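Local coordinates for protein 6-phospho-beta-d glycosidase (Streptococcus pyogenes, PDB 5FOO) that probably hydrolyses 6-phosphorylated beta-glucosides as a glycoside hydrolase family 1 enzyme with a (beta/alpha)8 barrel, and binds the probe 6-phosphocyclophellitol in its pocket, at residues A[450-453]-A[454-458]; A[397-400]-A[401-404]; A[350-353]-A[354-358]. The protein carries 1 engineered substitution. All coordinates share one frame; numbering follows the deposited sequence.

Contact 1 of 3, residues A[450-453]-A[454-458]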
ATOM      1  N   ALA A 450      -7.855  11.217 -16.730  1.00 28.89           N
ATOM      2  CA  ALA A 450      -8.009  12.270 -15.722  1.00 29.80           C
ATOM      3  C   ALA A 450      -9.341  13.019 -15.866  1.00 33.16           C
ATOM      4  O   ALA A 450      -9.947  13.362 -14.837  1.00 32.06           O
ATOM      5  CB  ALA A 450      -6.861  13.259 -15.796  1.00 29.32           C
ATOM      6  N   TYR A 451      -9.751  13.314 -17.117  1.00 31.80           N
ATOM      7  CA  TYR A 451     -11.022  13.996 -17.402  1.00 30.78           C
ATOM      8  C   TYR A 451     -12.182  13.056 -17.199  1.00 28.62           C
ATOM      9  O   TYR A 451     -13.251  13.481 -16.743  1.00 30.77           O
ATOM     10  CB  TYR A 451     -11.045  14.674 -18.797  1.00 28.31           C
ATOM     11  CG  TYR A 451      -9.989  15.739 -18.856  1.00 29.67           C
ATOM     12  CD1 TYR A 451     -10.114  16.934 -18.109  1.00 33.94           C
ATOM     13  CD2 TYR A 451      -8.847  15.556 -19.606  1.00 31.66           C
ATOM     14  CE1 TYR A 451      -9.118  17.897 -18.126  1.00 33.58           C
ATOM     15  CE2 TYR A 451      -7.841  16.485 -19.616  1.00 31.43           C
ATOM     16  CZ  TYR A 451      -7.984  17.637 -18.878  1.00 36.84           C
ATOM     17  OH  TYR A 451      -6.981  18.524 -18.929  1.00 44.65           O
ATOM     18  N   TRP A 452     -12.001  11.777 -17.455  1.00 26.79           N
ATOM     19  CA  TRP A 452     -13.066  10.844 -17.170  1.00 28.22           C
ATOM     20  C   TRP A 452     -13.303  10.730 -15.653  1.00 32.99           C
ATOM     21  O   TRP A 452     -14.482  10.722 -15.190  1.00 33.94           O
ATOM     22  CB  TRP A 452     -12.831   9.488 -17.783  1.00 28.45           C
ATOM     23  CG  TRP A 452     -13.796   8.427 -17.326  1.00 28.66           C
ATOM     24  CD1 TRP A 452     -15.016   8.087 -17.879  1.00 30.07           C
ATOM     25  CD2 TRP A 452     -13.584   7.533 -16.243  1.00 29.59           C
ATOM     26  NE1 TRP A 452     -15.586   7.067 -17.146  1.00 28.97           N
ATOM     27  CE2 TRP A 452     -14.720   6.714 -16.143  1.00 28.40           C
ATOM     28  CE3 TRP A 452     -12.536   7.374 -15.307  1.00 28.17           C
ATOM     29  CZ2 TRP A 452     -14.838   5.735 -15.163  1.00 32.99           C
ATOM     30  CZ3 TRP A 452     -12.655   6.406 -14.335  1.00 31.75           C
ATOM     31  CH2 TRP A 452     -13.791   5.580 -14.281  1.00 31.43           C
ATOM     32  N   PHE A 453     -12.218  10.649 -14.880  1.00 30.00           N
ATOM     33  CA  PHE A 453     -12.356  10.403 -13.454  1.00 29.04           C
ATOM     34  C   PHE A 453     -12.880  11.682 -12.802  1.00 28.65           C
ATOM     35  O   PHE A 453     -13.585  11.612 -11.838  1.00 31.06           O
ATOM     36  CB  PHE A 453     -11.010   9.994 -12.834  1.00 28.39           C
ATOM     37  CG  PHE A 453     -11.104   9.587 -11.390  1.00 26.08           C
ATOM     38  CD1 PHE A 453     -11.836   8.485 -11.036  1.00 28.68           C
ATOM     39  CD2 PHE A 453     -10.413  10.271 -10.412  1.00 31.22           C
ATOM     40  CE1 PHE A 453     -11.930   8.083  -9.707  1.00 29.15           C
ATOM     41  CE2 PHE A 453     -10.425   9.839  -9.087  1.00 29.38           C
ATOM     42  CZ  PHE A 453     -11.241   8.786  -8.740  1.00 27.87           C
ATOM     43  N   LYS A 454     -12.515  12.842 -13.346  1.00 30.74           N
ATOM     44  CA  LYS A 454     -13.035  14.137 -12.898  1.00 32.21           C
ATOM     45  C   LYS A 454     -14.554  14.176 -12.883  1.00 33.39           C
ATOM     46  O   LYS A 454     -15.160  14.635 -11.914  1.00 33.91           O
ATOM     47  CB  LYS A 454     -12.486  15.280 -13.746  1.00 33.98           C
ATOM     48  CG  LYS A 454     -12.999  16.674 -13.359  1.00 35.95           C
ATOM     49  CD  LYS A 454     -12.786  17.713 -14.463  1.00 34.60           C
ATOM     50  CE  LYS A 454     -13.418  19.044 -14.050  1.00 37.41           C
ATOM     51  NZ  LYS A 454     -12.812  20.137 -14.851  1.00 43.33           N
ATOM     52  N   LYS A 455     -15.145  13.700 -13.977  1.00 33.54           N
ATOM     53  CA  LYS A 455     -16.561  13.566 -14.114  1.00 34.88           C
ATOM     54  C   LYS A 455     -17.182  12.662 -13.065  1.00 33.39           C
ATOM     55  O   LYS A 455     -18.190  13.007 -12.452  1.00 33.47           O
ATOM     56  CB  LYS A 455     -16.909  13.040 -15.519  1.00 39.54           C
ATOM     57  CG  LYS A 455     -18.387  13.200 -15.839  1.00 44.68           C
ATOM     58  CD  LYS A 455     -18.689  12.784 -17.259  1.00 49.99           C
ATOM     59  CE  LYS A 455     -20.183  12.918 -17.530  1.00 58.44           C
ATOM     60  NZ  LYS A 455     -20.480  12.832 -18.994  1.00 61.22           N
ATOM     61  N   VAL A 456     -16.640  11.462 -12.931  1.00 29.60           N
ATOM     62  CA  VAL A 456     -17.068  10.523 -11.927  1.00 28.29           C
ATOM     63  C   VAL A 456     -17.015  11.106 -10.479  1.00 28.61           C
ATOM     64  O   VAL A 456     -17.951  10.959  -9.733  1.00 29.71           O
ATOM     65  CB  VAL A 456     -16.226   9.228 -11.965  1.00 30.39           C
ATOM     66  CG1 VAL A 456     -16.588   8.325 -10.825  1.00 26.63           C
ATOM     67  CG2 VAL A 456     -16.405   8.491 -13.299  1.00 30.48           C
ATOM     68  N   ALA A 457     -15.917  11.734 -10.114  1.00 25.80           N
ATOM     69  CA  ALA A 457     -15.733  12.256  -8.785  1.00 28.36           C
ATOM     70  C   ALA A 457     -16.694  13.422  -8.558  1.00 33.08           C
ATOM     71  O   ALA A 457     -17.236  13.512  -7.518  1.00 35.56           O
ATOM     72  CB  ALA A 457     -14.333  12.764  -8.611  1.00 26.08           C
ATOM     73  N   THR A 458     -16.842  14.305  -9.544  1.00 31.58           N
ATOM     74  CA  THR A 458     -17.639  15.524  -9.416  1.00 33.98           C
ATOM     75  C   THR A 458     -19.105  15.181  -9.393  1.00 33.39           C
ATOM     76  O   THR A 458     -19.823  15.715  -8.602  1.00 33.08           O
ATOM     77  CB  THR A 458     -17.336  16.490 -10.580  1.00 35.22           C
ATOM     78  OG1 THR A 458     -15.952  16.825 -10.510  1.00 33.36           O
ATOM     79  CG2 THR A 458     -18.148  17.751 -10.517  1.00 38.58           C
TER
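Ala457 N donates to Phe453 O at 2.9 Å, and the next bond back, Val456 N to Trp452 O, is nearly straight, with an N-H...O angle of 171°. Lys454 N closes the preceding turn on Ala450 O at 3.0 Å, whereas Lys455 N reaches Tyr451 O only weakly. Lys454 O is gripped twice: the backbone N of Thr458 and its hydroxyl OG1, the latter at 2.7 Å, come from opposite faces of the carbonyl plane, so this exposed threonine turns its polar group back onto its helix. These bonds belong to helix 448-459, the last helix of the model, which runs beside the (beta/alpha)8 barrel of this family 1 enzyme. Trp452 and Val456, one turn apart, make a CH-pi contact. Val456 CG2 sits over one face of the indole, 3.9 Å from the centroid of the six-membered ring of Trp452 and 19° off its normal. A chi1 of 170° lays CG of Trp452 beside the carbonyl carbon, which carries the ring toward the next turn. Helix 387-405 also packs on Trp452, and the Phe453 ring meets that of His70 nearly at right angles. Buried Val456 and Ala457 touch Trp10 of strand 9-13, an inner face that suits small apolar side chains.

Contact 2 of 3, residues A[397-400]-A[401-404]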
ATOM      1  N   LEU A 397     -14.651  -0.142 -10.471  1.00 25.67           N
ATOM      2  CA  LEU A 397     -15.637   0.738  -9.838  1.00 28.12           C
ATOM      3  C   LEU A 397     -17.036   0.209  -9.945  1.00 27.38           C
ATOM      4  O   LEU A 397     -17.817   0.426  -9.017  1.00 31.10           O
ATOM      5  CB  LEU A 397     -15.617   2.150 -10.416  1.00 27.90           C
ATOM      6  CG  LEU A 397     -14.731   3.125  -9.692  1.00 31.33           C
ATOM      7  CD1 LEU A 397     -14.629   4.371 -10.514  1.00 35.05           C
ATOM      8  CD2 LEU A 397     -15.285   3.487  -8.334  1.00 33.18           C
ATOM      9  N   THR A 398     -17.369  -0.478 -11.050  1.00 30.46           N
ATOM     10  CA  THR A 398     -18.697  -1.056 -11.210  1.00 29.38           C
ATOM     11  C   THR A 398     -18.867  -2.157 -10.179  1.00 34.53           C
ATOM     12  O   THR A 398     -19.963  -2.331  -9.584  1.00 35.04           O
ATOM     13  CB  THR A 398     -18.936  -1.592 -12.618  1.00 32.81           C
ATOM     14  OG1 THR A 398     -18.840  -0.511 -13.551  1.00 33.17           O
ATOM     15  CG2 THR A 398     -20.283  -2.172 -12.721  1.00 31.74           C
ATOM     16  N   TYR A 399     -17.811  -2.933  -9.948  1.00 30.76           N
ATOM     17  CA  TYR A 399     -17.958  -3.975  -8.969  1.00 31.34           C
ATOM     18  C   TYR A 399     -17.886  -3.456  -7.535  1.00 28.50           C
ATOM     19  O   TYR A 399     -18.481  -4.061  -6.672  1.00 29.90           O
ATOM     20  CB  TYR A 399     -16.983  -5.101  -9.196  1.00 33.12           C
ATOM     21  CG  TYR A 399     -17.401  -6.009 -10.321  1.00 33.65           C
ATOM     22  CD1 TYR A 399     -18.308  -7.034 -10.097  1.00 37.08           C
ATOM     23  CD2 TYR A 399     -16.904  -5.826 -11.592  1.00 34.88           C
ATOM     24  CE1 TYR A 399     -18.712  -7.863 -11.123  1.00 39.53           C
ATOM     25  CE2 TYR A 399     -17.285  -6.652 -12.636  1.00 38.52           C
ATOM     26  CZ  TYR A 399     -18.181  -7.679 -12.384  1.00 39.61           C
ATOM     27  OH  TYR A 399     -18.543  -8.493 -13.398  1.00 40.60           O
ATOM     28  N   LEU A 400     -17.183  -2.351  -7.297  1.00 30.47           N
ATOM     29  CA  LEU A 400     -17.216  -1.690  -5.979  1.00 31.45           C
ATOM     30  C   LEU A 400     -18.637  -1.206  -5.694  1.00 26.03           C
ATOM     31  O   LEU A 400     -19.143  -1.387  -4.613  1.00 28.67           O
ATOM     32  CB  LEU A 400     -16.245  -0.524  -5.943  1.00 30.34           C
ATOM     33  CG  LEU A 400     -15.995   0.025  -4.577  1.00 31.17           C
ATOM     34  CD1 LEU A 400     -15.316  -1.010  -3.686  1.00 35.26           C
ATOM     35  CD2 LEU A 400     -15.184   1.294  -4.682  1.00 27.37           C
ATOM     36  N   HIS A 401     -19.273  -0.628  -6.682  1.00 25.36           N
ATOM     37  CA  HIS A 401     -20.688  -0.187  -6.539  1.00 29.55           C
ATOM     38  C   HIS A 401     -21.625  -1.338  -6.189  1.00 30.87           C
ATOM     39  O   HIS A 401     -22.383  -1.253  -5.230  1.00 31.93           O
ATOM     40  CB  HIS A 401     -21.192   0.546  -7.774  1.00 29.79           C
ATOM     41  CG  HIS A 401     -22.519   1.219  -7.575  1.00 30.14           C
ATOM     42  ND1 HIS A 401     -23.713   0.585  -7.826  1.00 31.37           N
ATOM     43  CD2 HIS A 401     -22.836   2.459  -7.111  1.00 28.87           C
ATOM     44  CE1 HIS A 401     -24.713   1.405  -7.530  1.00 32.90           C
ATOM     45  NE2 HIS A 401     -24.201   2.558  -7.119  1.00 30.61           N
ATOM     46  N   LYS A 402     -21.474  -2.447  -6.905  1.00 31.34           N
ATOM     47  CA  LYS A 402     -22.188  -3.680  -6.595  1.00 31.21           C
ATOM     48  C   LYS A 402     -21.980  -4.090  -5.149  1.00 31.19           C
ATOM     49  O   LYS A 402     -22.911  -4.394  -4.455  1.00 31.99           O
ATOM     50  CB  LYS A 402     -21.802  -4.796  -7.587  1.00 37.26           C
ATOM     51  CG  LYS A 402     -22.808  -5.948  -7.669  1.00 46.99           C
ATOM     52  CD  LYS A 402     -22.212  -7.182  -8.336  1.00 53.59           C
ATOM     53  CE  LYS A 402     -23.070  -8.433  -8.199  1.00 58.48           C
ATOM     54  NZ  LYS A 402     -22.293  -9.636  -8.630  1.00 60.77           N
ATOM     55  N   GLY A 403     -20.766  -4.024  -4.643  1.00 31.68           N
ATOM     56  CA  GLY A 403     -20.508  -4.363  -3.240  1.00 32.73           C
ATOM     57  C   GLY A 403     -21.146  -3.402  -2.225  1.00 29.62           C
ATOM     58  O   GLY A 403     -21.694  -3.836  -1.232  1.00 31.83           O
ATOM     59  N   ILE A 404     -21.072  -2.104  -2.493  1.00 28.63           N
ATOM     60  CA  ILE A 404     -21.792  -1.109  -1.673  1.00 31.63           C
ATOM     61  C   ILE A 404     -23.319  -1.366  -1.708  1.00 33.53           C
ATOM     62  O   ILE A 404     -23.954  -1.324  -0.713  1.00 33.63           O
ATOM     63  CB  ILE A 404     -21.500   0.325  -2.170  1.00 30.15           C
ATOM     64  CG1 ILE A 404     -19.975   0.621  -2.000  1.00 30.54           C
ATOM     65  CG2 ILE A 404     -22.373   1.355  -1.437  1.00 28.93           C
ATOM     66  CD1 ILE A 404     -19.401   1.796  -2.778  1.00 28.10           C
TER
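Leu400 overlaps Ile404 one turn further on: its branch point CG lies 4.2 Å from Ile404 CD1, a loose apolar touch. The isoleucine bends back along the helix because its CG1 branch stands anti to the carbonyl carbon (chi1 -63°), which lays that branch against the preceding turn, with CG1 3.4 Å from Leu400 O. Both residues face strand 410-416, where Cys410 receives them, so branched aliphatic side chains suit this inner side of helix 387-405, one of the outer helices of the (beta/alpha)8 barrel. On another flank Tyr399 and Lys402 meet obliquely, the lysine's CD coming to 4.3 Å from the ring carbon CD1 of Tyr399. The extended lysine makes a cation-pi contact with Tyr347 of helix 344-356, which the Tyr399 side chain also touches. The His401 side chain touches Leu2 of strand 2-3, its NE2 hydrogen-bonds Ala3 O, and the ring meets Phe4 edge-to-face. Beneath the side chains, His401 N donates to Leu397 O at 2.9 Å and Ile404 N to Leu400 O at 3.0 Å; Lys402 N and Gly403 N continue the same pattern to Thr398 O and Tyr399 O. The chemistry thus divides by side: the aliphatic groups go mainly to strand 410-416, while the imidazole and the ammonium find partners in the N-terminal segment and the neighbouring helix. Since Ala3 O can only accept, NE2 of His401 must carry the proton in that bond.

Contact 3 of 3, residues A[350-353]-A[354-358]; sequences AIKM and RDHYD
The C-terminal end of helix 344-356, an outer helix of the (beta/alpha)8 barrel, is where these residues meet, and Tyr357 is the first to leave helical backbone angles. The last turns are held by Arg354 N to Ala350 O at 3.1 Å, by Asp355 N to Ile351 O and by His356 N to Lys352 O at 2.9 Å. Tyr357 N still reaches Met353 O, but from above the carbonyl plane, as the chain begins to turn away. On one flank Ile351 lies alongside Arg354, both pointing the same way, and its CD1 methyl rests over a face of the guanidinium, 3.8 Å from Arg354 NH1. The edge of that flat group is turned to Asp355, which it holds in a side-on salt bridge: NE meets OD1 of Asp355 at 2.8 Å, from above the carboxylate plane, while NH2 takes the syn lone pair of OD2. A bend at chi3 (65°) brings the arginine round to this neighbour, and its NH1 goes on to Ala406 O, so the guanidinium is fixed both by the acid and by the loop after helix 387-405. Lys352 and His356 cross on a different flank, the lysine's NZ standing over one imidazole face; should the histidine be protonated, the two would tend to repel. Met353 turns inward to the barrel, touching Leu294 and Leu296 of strand 293-297 and Trp362 of strand 362-367, a place for a long, flexible apolar chain. Its sulfur makes an oblique Met-aromatic contact with Tyr357, SD standing 5.3 Å from the centroid of that ring. Beside it, Met353 CE packs at 4.0 Å against Tyr357 CB.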
ATOM      1  N   ALA A 350     -15.457  -7.000  -1.081  1.00 27.77           N
ATOM      2  CA  ALA A 350     -16.506  -6.212  -0.422  1.00 30.13           C
ATOM      3  C   ALA A 350     -17.401  -7.106   0.420  1.00 28.73           C
ATOM      4  O   ALA A 350     -17.704  -6.755   1.561  1.00 30.16           O
ATOM      5  CB  ALA A 350     -17.300  -5.417  -1.459  1.00 27.16           C
ATOM      6  N   ILE A 351     -17.723  -8.285  -0.115  1.00 29.17           N
ATOM      7  CA  ILE A 351     -18.549  -9.274   0.577  1.00 30.26           C
ATOM      8  C   ILE A 351     -17.807  -9.857   1.779  1.00 35.68           C
ATOM      9  O   ILE A 351     -18.412 -10.152   2.848  1.00 32.12           O
ATOM     10  CB  ILE A 351     -19.008 -10.358  -0.430  1.00 34.32           C
ATOM     11  CG1 ILE A 351     -19.913  -9.745  -1.525  1.00 34.07           C
ATOM     12  CG2 ILE A 351     -19.713 -11.553   0.228  1.00 33.31           C
ATOM     13  CD1 ILE A 351     -21.141  -9.061  -0.995  1.00 35.28           C
ATOM     14  N   LYS A 352     -16.494 -10.027   1.634  1.00 33.58           N
ATOM     15  CA  LYS A 352     -15.682 -10.558   2.727  1.00 33.87           C
ATOM     16  C   LYS A 352     -15.690  -9.576   3.881  1.00 30.76           C
ATOM     17  O   LYS A 352     -15.743  -9.981   5.000  1.00 28.21           O
ATOM     18  CB  LYS A 352     -14.219 -10.733   2.233  1.00 38.82           C
ATOM     19  CG  LYS A 352     -13.321 -11.544   3.126  1.00 43.95           C
ATOM     20  CD  LYS A 352     -13.430 -13.035   2.833  1.00 48.82           C
ATOM     21  CE  LYS A 352     -12.721 -13.836   3.930  1.00 53.59           C
ATOM     22  NZ  LYS A 352     -12.932 -15.292   3.748  1.00 57.28           N
ATOM     23  N   MET A 353     -15.535  -8.285   3.589  1.00 30.88           N
ATOM     24  CA  MET A 353     -15.554  -7.230   4.628  1.00 30.23           C
ATOM     25  C   MET A 353     -16.898  -7.250   5.358  1.00 31.42           C
ATOM     26  O   MET A 353     -16.963  -7.232   6.610  1.00 28.24           O
ATOM     27  CB  MET A 353     -15.301  -5.854   4.025  1.00 28.70           C
ATOM     28  CG  MET A 353     -13.844  -5.594   3.703  1.00 28.25           C
ATOM     29  SD  MET A 353     -12.801  -5.731   5.169  1.00 31.29           S
ATOM     30  CE  MET A 353     -13.438  -4.541   6.310  1.00 32.16           C
ATOM     31  N   ARG A 354     -17.948  -7.334   4.554  1.00 31.51           N
ATOM     32  CA  ARG A 354     -19.320  -7.389   5.066  1.00 34.28           C
ATOM     33  C   ARG A 354     -19.553  -8.534   6.045  1.00 33.00           C
ATOM     34  O   ARG A 354     -20.144  -8.297   7.066  1.00 30.56           O
ATOM     35  CB  ARG A 354     -20.357  -7.466   3.934  1.00 33.98           C
ATOM     36  CG  ARG A 354     -21.793  -7.104   4.429  1.00 32.72           C
ATOM     37  CD  ARG A 354     -22.812  -7.422   3.364  1.00 33.25           C
ATOM     38  NE  ARG A 354     -22.801  -8.849   3.169  1.00 32.17           N
ATOM     39  CZ  ARG A 354     -23.409  -9.505   2.190  1.00 35.04           C
ATOM     40  NH1 ARG A 354     -24.122  -8.865   1.273  1.00 34.73           N
ATOM     41  NH2 ARG A 354     -23.279 -10.837   2.114  1.00 33.07           N
ATOM     42  N   ASP A 355     -19.063  -9.743   5.726  1.00 34.99           N
ATOM     43  CA  ASP A 355     -19.497 -10.970   6.385  1.00 35.92           C
ATOM     44  C   ASP A 355     -18.507 -11.508   7.336  1.00 38.94           C
ATOM     45  O   ASP A 355     -18.884 -12.303   8.184  1.00 38.06           O
ATOM     46  CB  ASP A 355     -19.840 -12.067   5.383  1.00 37.21           C
ATOM     47  CG  ASP A 355     -21.020 -11.725   4.517  1.00 34.83           C
ATOM     48  OD1 ASP A 355     -21.774 -10.827   4.886  1.00 39.28           O
ATOM     49  OD2 ASP A 355     -21.240 -12.353   3.474  1.00 33.23           O
ATOM     50  N   HIS A 356     -17.249 -11.098   7.227  1.00 36.23           N
ATOM     51  CA  HIS A 356     -16.218 -11.674   8.076  1.00 35.62           C
ATOM     52  C   HIS A 356     -15.461 -10.648   8.891  1.00 37.60           C
ATOM     53  O   HIS A 356     -14.732 -11.000   9.850  1.00 31.41           O
ATOM     54  CB  HIS A 356     -15.285 -12.547   7.225  1.00 39.52           C
ATOM     55  CG  HIS A 356     -15.987 -13.718   6.603  1.00 43.42           C
ATOM     56  ND1 HIS A 356     -16.266 -14.874   7.300  1.00 50.44           N
ATOM     57  CD2 HIS A 356     -16.501 -13.901   5.364  1.00 47.43           C
ATOM     58  CE1 HIS A 356     -16.931 -15.717   6.531  1.00 44.34           C
ATOM     59  NE2 HIS A 356     -17.089 -15.150   5.350  1.00 49.43           N
ATOM     60  N   TYR A 357     -15.635  -9.360   8.588  1.00 34.29           N
ATOM     61  CA  TYR A 357     -14.866  -8.387   9.361  1.00 34.25           C
ATOM     62  C   TYR A 357     -15.738  -7.305   9.919  1.00 31.86           C
ATOM     63  O   TYR A 357     -15.294  -6.150   9.971  1.00 27.12           O
ATOM     64  CB  TYR A 357     -13.713  -7.859   8.497  1.00 31.66           C
ATOM     65  CG  TYR A 357     -12.680  -8.933   8.318  1.00 33.55           C
ATOM     66  CD1 TYR A 357     -11.812  -9.272   9.342  1.00 33.82           C
ATOM     67  CD2 TYR A 357     -12.600  -9.653   7.128  1.00 30.42           C
ATOM     68  CE1 TYR A 357     -10.864 -10.321   9.191  1.00 32.73           C
ATOM     69  CE2 TYR A 357     -11.668 -10.650   6.982  1.00 29.92           C
ATOM     70  CZ  TYR A 357     -10.821 -10.980   8.008  1.00 29.71           C
ATOM     71  OH  TYR A 357      -9.901 -11.964   7.786  1.00 35.06           O
ATOM     72  N   ASP A 358     -16.954  -7.731  10.333  1.00 34.34           N
ATOM     73  CA  ASP A 358     -17.939  -6.954  11.086  1.00 33.46           C
ATOM     74  C   ASP A 358     -18.395  -5.748  10.289  1.00 34.43           C
ATOM     75  O   ASP A 358     -18.762  -4.731  10.842  1.00 32.02           O
ATOM     76  CB  ASP A 358     -17.335  -6.474  12.391  1.00 37.50           C
ATOM     77  CG  ASP A 358     -16.809  -7.595  13.224  1.00 46.99           C
ATOM     78  OD1 ASP A 358     -17.473  -8.620  13.315  1.00 52.65           O
ATOM     79  OD2 ASP A 358     -15.730  -7.466  13.811  1.00 60.16           O
TER

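How the contacts relate
From the N terminus, contact 3 comes first at the end of helix 344-356, contact 2 follows on helix 387-405, and contact 1 lies on helix 448-459. Each closes only local turns within its helix or at its end; they stand in series, neither nesting nor crossing. Contact 2 is the middle member in space too. Its Gly403 CA meets Ala350 CB of contact 3 at 3.8 Å, a small residue on each side allowing a close approach of two helices, and its Leu397 CD1 packs 4.0 Å from Trp452 CH2 of contact 1. Contacts 1 and 3 do not touch, their nearest atoms being about 17 Å apart. Helix 387-405 therefore joins the other two along the barrel's outer layer.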